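Local coordinates for putative GH105 family protein (Salmonella enterica subsp. enterica serovar Paratyphi A, PDB 3QWT) that is of unknown function but, as a possible member of glycoside hydrolase family 105, may hydrolyse glycosidic bonds of unsaturated uronyl oligosaccharides, at residues A[231-243]-A[293-306]. Numbering follows the deposited sequence.
Sequences ARGNSWLTIVIPD and EASATAGFAYGILK
S235 and F300 interlock at the middle of two helices running the same way, 27° apart, whose axes close to 7.7 Å. S235 is a small knob among S295, A296, G299 and F300: its CB lies over one face of the F300 ring, offset toward the rim. With S235 OG turned anti to the backbone N (chi1 175°), it reaches A296 O, 3.2 Å away, and bonds in the carbonyl plane on a lone pair, although that oxygen already takes F300 N. F300 is the reciprocal knob, among A231, N234, S235 and T238; its flat ring slides in with N234 CB and T238 CB at the edge, and W281 meets it edge-to-face. Glycines let the backbones come this near: S235 OG and I239 CD1 pack on G299 CA, while G303 CA makes a CA-H...O contact of 3.1 Å with T238 O. Both helices belong to the alpha/alpha toroid, and their shared direction fits neighbouring inner helices of such a barrel. Polar and charged side chains close the contact at both ends. At one, D243 OD1 accepts Y302 OH (2.8 Å) on its syn lone pair and K306 NZ (2.7 Å) from above the carboxylate plane; the lysine, extended beyond CG, reaches across to the neighbouring helix. At the other, R232 NH2 donates to S295 OG at 2.8 Å and forms a longer salt bridge with E293 OE1 (3.3 Å), which lies at the guanidinium edge. E293 is also the N-cap, its OE2 taking A296 N at 2.6 Å, a role suited to an acidic side chain at a helix start. Farther out, Y74 binds D243 OD2, E246 pairs with K306, and S342 bonds to both R232 NH2 and E293 OE1.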
loop_
_atom_site.group_PDB
_atom_site.type_symbol
_atom_site.label_atom_id
_atom_site.label_comp_id
_atom_site.label_asym_id
_atom_site.label_seq_id
_atom_site.Cartn_x
_atom_site.Cartn_y
_atom_site.Cartn_z
ATOM N N ALA A 231 15.580 -11.051 -44.082
ATOM C CA ALA A 231 14.725 -12.023 -43.407
ATOM C C ALA A 231 15.148 -12.329 -41.967
ATOM O O ALA A 231 14.411 -12.035 -41.022
ATOM C CB ALA A 231 14.637 -13.312 -44.224
ATOM N N ARG A 232 16.315 -12.936 -41.788
ATOM C CA ARG A 232 16.724 -13.322 -40.439
ATOM C C ARG A 232 16.586 -12.154 -39.439
ATOM O O ARG A 232 16.063 -12.327 -38.338
ATOM C CB ARG A 232 18.125 -13.957 -40.413
ATOM C CG ARG A 232 18.560 -14.302 -38.970
ATOM C CD ARG A 232 19.438 -15.545 -38.872
ATOM N NE ARG A 232 20.747 -15.348 -39.485
ATOM C CZ ARG A 232 21.153 -15.963 -40.588
ATOM N NH1 ARG A 232 22.356 -15.718 -41.074
ATOM N NH2 ARG A 232 20.358 -16.832 -41.199
ATOM N N GLY A 233 17.025 -10.964 -39.840
ATOM C CA GLY A 233 16.959 -9.796 -38.982
ATOM C C GLY A 233 15.552 -9.504 -38.496
ATOM O O GLY A 233 15.332 -9.237 -37.303
ATOM N N ASN A 234 14.601 -9.540 -39.429
ATOM C CA ASN A 234 13.192 -9.321 -39.113
ATOM C C ASN A 234 12.671 -10.372 -38.144
ATOM O O ASN A 234 11.861 -10.092 -37.243
ATOM C CB ASN A 234 12.359 -9.359 -40.396
ATOM C CG ASN A 234 12.310 -8.021 -41.079
ATOM O OD1 ASN A 234 11.369 -7.232 -40.878
ATOM N ND2 ASN A 234 13.332 -7.735 -41.882
ATOM N N SER A 235 13.122 -11.589 -38.395
ATOM C CA SER A 235 12.852 -12.744 -37.581
ATOM C C SER A 235 13.173 -12.435 -36.108
ATOM O O SER A 235 12.403 -12.783 -35.210
ATOM C CB SER A 235 13.715 -13.897 -38.125
ATOM O OG SER A 235 13.651 -15.076 -37.352
ATOM N N TRP A 236 14.298 -11.761 -35.871
ATOM C CA TRP A 236 14.725 -11.466 -34.510
ATOM C C TRP A 236 13.639 -10.671 -33.803
ATOM O O TRP A 236 13.533 -10.699 -32.581
ATOM C CB TRP A 236 16.016 -10.652 -34.474
ATOM C CG TRP A 236 17.162 -11.345 -34.992
ATOM C CD1 TRP A 236 18.091 -10.841 -35.830
ATOM C CD2 TRP A 236 17.541 -12.697 -34.724
ATOM N NE1 TRP A 236 19.040 -11.791 -36.114
ATOM C CE2 TRP A 236 18.726 -12.943 -35.447
ATOM C CE3 TRP A 236 16.996 -13.726 -33.948
ATOM C CZ2 TRP A 236 19.371 -14.183 -35.434
ATOM C CZ3 TRP A 236 17.651 -14.967 -33.921
ATOM C CH2 TRP A 236 18.818 -15.178 -34.665
ATOM N N LEU A 237 12.834 -9.949 -34.572
ATOM C CA LEU A 237 11.812 -9.128 -33.947
ATOM C C LEU A 237 10.561 -9.915 -33.700
ATOM O O LEU A 237 9.927 -9.766 -32.656
ATOM C CB LEU A 237 11.516 -7.869 -34.755
ATOM C CG LEU A 237 12.317 -6.754 -34.101
ATOM C CD1 LEU A 237 13.210 -6.106 -35.127
ATOM C CD2 LEU A 237 11.399 -5.755 -33.401
ATOM N N THR A 238 10.199 -10.748 -34.665
ATOM C CA THR A 238 9.044 -11.599 -34.504
ATOM C C THR A 238 9.246 -12.511 -33.304
ATOM O O THR A 238 8.282 -12.982 -32.706
ATOM C CB THR A 238 8.833 -12.468 -35.727
ATOM O OG1 THR A 238 9.307 -11.769 -36.881
ATOM C CG2 THR A 238 7.374 -12.774 -35.878
ATOM N N ILE A 239 10.509 -12.780 -32.981
ATOM C CA ILE A 239 10.853 -13.601 -31.823
ATOM C C ILE A 239 10.832 -12.785 -30.538
ATOM O O ILE A 239 10.241 -13.204 -29.541
ATOM C CB ILE A 239 12.254 -14.190 -31.970
ATOM C CG1 ILE A 239 12.249 -15.309 -33.022
ATOM C CG2 ILE A 239 12.743 -14.681 -30.619
ATOM C CD1 ILE A 239 13.629 -15.814 -33.427
ATOM N N VAL A 240 11.469 -11.613 -30.579
ATOM C CA VAL A 240 11.724 -10.834 -29.376
ATOM C C VAL A 240 10.483 -10.127 -28.839
ATOM O O VAL A 240 10.212 -10.140 -27.636
ATOM C CB VAL A 240 12.824 -9.790 -29.611
ATOM C CG1 VAL A 240 12.850 -8.806 -28.483
ATOM C CG2 VAL A 240 14.162 -10.452 -29.723
ATOM N N ILE A 241 9.724 -9.499 -29.718
ATOM C CA ILE A 241 8.565 -8.759 -29.243
ATOM C C ILE A 241 7.653 -9.632 -28.361
ATOM O O ILE A 241 7.215 -9.201 -27.292
ATOM C CB ILE A 241 7.785 -8.114 -30.394
ATOM C CG1 ILE A 241 8.644 -7.015 -31.030
ATOM C CG2 ILE A 241 6.462 -7.529 -29.887
ATOM C CD1 ILE A 241 8.024 -6.353 -32.245
ATOM N N PRO A 242 7.372 -10.859 -28.800
ATOM C CA PRO A 242 6.470 -11.676 -27.994
ATOM C C PRO A 242 7.138 -12.088 -26.699
ATOM O O PRO A 242 6.484 -12.099 -25.655
ATOM C CB PRO A 242 6.223 -12.901 -28.885
ATOM C CG PRO A 242 6.434 -12.393 -30.258
ATOM C CD PRO A 242 7.582 -11.433 -30.137
ATOM N N ASP A 243 8.428 -12.407 -26.755
ATOM C CA ASP A 243 9.118 -12.804 -25.532
ATOM C C ASP A 243 9.272 -11.634 -24.578
ATOM O O ASP A 243 9.123 -11.779 -23.366
ATOM C CB ASP A 243 10.462 -13.458 -25.851
ATOM C CG ASP A 243 10.300 -14.884 -26.364
ATOM O OD1 ASP A 243 9.159 -15.300 -26.666
ATOM O OD2 ASP A 243 11.310 -15.584 -26.465
ATOM N N GLU A 293 15.129 -18.735 -47.112
ATOM C CA GLU A 293 16.031 -18.933 -45.993
ATOM C C GLU A 293 15.286 -19.513 -44.790
ATOM O O GLU A 293 14.365 -18.899 -44.230
ATOM C CB GLU A 293 16.759 -17.629 -45.663
ATOM C CG GLU A 293 18.075 -17.802 -44.920
ATOM C CD GLU A 293 17.878 -18.158 -43.452
ATOM O OE1 GLU A 293 18.605 -19.024 -42.933
ATOM O OE2 GLU A 293 16.995 -17.566 -42.815
ATOM N N ALA A 294 15.707 -20.710 -44.410
ATOM C CA ALA A 294 15.043 -21.512 -43.394
ATOM C C ALA A 294 15.110 -20.980 -41.949
ATOM O O ALA A 294 14.160 -21.137 -41.182
ATOM C CB ALA A 294 15.565 -22.944 -43.454
ATOM N N SER A 295 16.217 -20.362 -41.567
ATOM C CA SER A 295 16.367 -19.990 -40.168
ATOM C C SER A 295 15.495 -18.778 -39.844
ATOM O O SER A 295 14.837 -18.736 -38.802
ATOM C CB SER A 295 17.831 -19.749 -39.794
ATOM O OG SER A 295 18.382 -18.628 -40.462
ATOM N N ALA A 296 15.495 -17.797 -40.740
ATOM C CA ALA A 296 14.573 -16.665 -40.628
ATOM C C ALA A 296 13.150 -17.202 -40.586
ATOM O O ALA A 296 12.368 -16.858 -39.698
ATOM C CB ALA A 296 14.751 -15.707 -41.808
ATOM N N THR A 297 12.827 -18.059 -41.557
ATOM C CA THR A 297 11.524 -18.723 -41.612
ATOM C C THR A 297 11.156 -19.354 -40.256
ATOM O O THR A 297 10.015 -19.252 -39.808
ATOM C CB THR A 297 11.472 -19.796 -42.747
ATOM O OG1 THR A 297 11.745 -19.183 -44.013
ATOM C CG2 THR A 297 10.104 -20.445 -42.808
ATOM N N ALA A 298 12.121 -19.993 -39.597
ATOM C CA ALA A 298 11.849 -20.642 -38.321
ATOM C C ALA A 298 11.504 -19.628 -37.225
ATOM O O ALA A 298 10.610 -19.859 -36.410
ATOM C CB ALA A 298 13.023 -21.515 -37.891
ATOM N N GLY A 299 12.207 -18.506 -37.206
ATOM C CA GLY A 299 11.966 -17.507 -36.177
ATOM C C GLY A 299 10.577 -16.947 -36.384
ATOM O O GLY A 299 9.813 -16.758 -35.436
ATOM N N PHE A 300 10.253 -16.705 -37.652
ATOM C CA PHE A 300 8.948 -16.210 -38.036
ATOM C C PHE A 300 7.864 -17.160 -37.555
ATOM O O PHE A 300 6.898 -16.746 -36.926
ATOM C CB PHE A 300 8.891 -16.066 -39.546
ATOM C CG PHE A 300 9.674 -14.902 -40.069
ATOM C CD1 PHE A 300 9.851 -13.766 -39.293
ATOM C CD2 PHE A 300 10.223 -14.935 -41.343
ATOM C CE1 PHE A 300 10.561 -12.681 -39.783
ATOM C CE2 PHE A 300 10.934 -13.852 -41.838
ATOM C CZ PHE A 300 11.107 -12.727 -41.057
ATOM N N ALA A 301 8.044 -18.443 -37.835
ATOM C CA ALA A 301 7.087 -19.443 -37.402
ATOM C C ALA A 301 6.881 -19.317 -35.904
ATOM O O ALA A 301 5.752 -19.232 -35.428
ATOM C CB ALA A 301 7.577 -20.838 -37.756
ATOM N N TYR A 302 7.982 -19.291 -35.158
ATOM C CA TYR A 302 7.891 -19.197 -33.712
ATOM C C TYR A 302 7.036 -18.015 -33.266
ATOM O O TYR A 302 6.045 -18.184 -32.553
ATOM C CB TYR A 302 9.273 -19.096 -33.084
ATOM C CG TYR A 302 9.210 -18.802 -31.599
ATOM C CD1 TYR A 302 8.925 -19.807 -30.684
ATOM C CD2 TYR A 302 9.420 -17.517 -31.114
ATOM C CE1 TYR A 302 8.859 -19.539 -29.329
ATOM C CE2 TYR A 302 9.356 -17.240 -29.766
ATOM C CZ TYR A 302 9.076 -18.253 -28.873
ATOM O OH TYR A 302 9.017 -17.981 -27.520
ATOM N N GLY A 303 7.422 -16.821 -33.699
ATOM C CA GLY A 303 6.768 -15.601 -33.254
ATOM C C GLY A 303 5.304 -15.558 -33.619
ATOM O O GLY A 303 4.450 -15.211 -32.794
ATOM N N ILE A 304 5.007 -15.907 -34.865
ATOM C CA ILE A 304 3.634 -15.901 -35.330
ATOM C C ILE A 304 2.802 -16.885 -34.519
ATOM O O ILE A 304 1.691 -16.577 -34.106
ATOM C CB ILE A 304 3.551 -16.199 -36.825
ATOM C CG1 ILE A 304 4.272 -15.096 -37.600
ATOM C CG2 ILE A 304 2.094 -16.308 -37.269
ATOM C CD1 ILE A 304 4.352 -15.329 -39.113
ATOM N N LEU A 305 3.353 -18.060 -34.262
ATOM C CA LEU A 305 2.672 -19.027 -33.415
ATOM C C LEU A 305 2.405 -18.452 -32.036
ATOM O O LEU A 305 1.296 -18.537 -31.526
ATOM C CB LEU A 305 3.514 -20.290 -33.269
ATOM C CG LEU A 305 3.428 -21.302 -34.399
ATOM C CD1 LEU A 305 4.459 -22.417 -34.209
ATOM C CD2 LEU A 305 2.013 -21.849 -34.460
ATOM N N LYS A 306 3.435 -17.875 -31.427
ATOM C CA LYS A 306 3.314 -17.394 -30.059
ATOM C C LYS A 306 2.375 -16.193 -30.003
ATOM O O LYS A 306 1.578 -16.065 -29.083
ATOM C CB LYS A 306 4.681 -17.041 -29.475
ATOM C CG LYS A 306 4.640 -16.813 -27.964
ATOM C CD LYS A 306 6.029 -16.607 -27.401
ATOM C CE LYS A 306 5.981 -16.399 -25.894
ATOM N NZ LYS A 306 7.284 -16.751 -25.298
#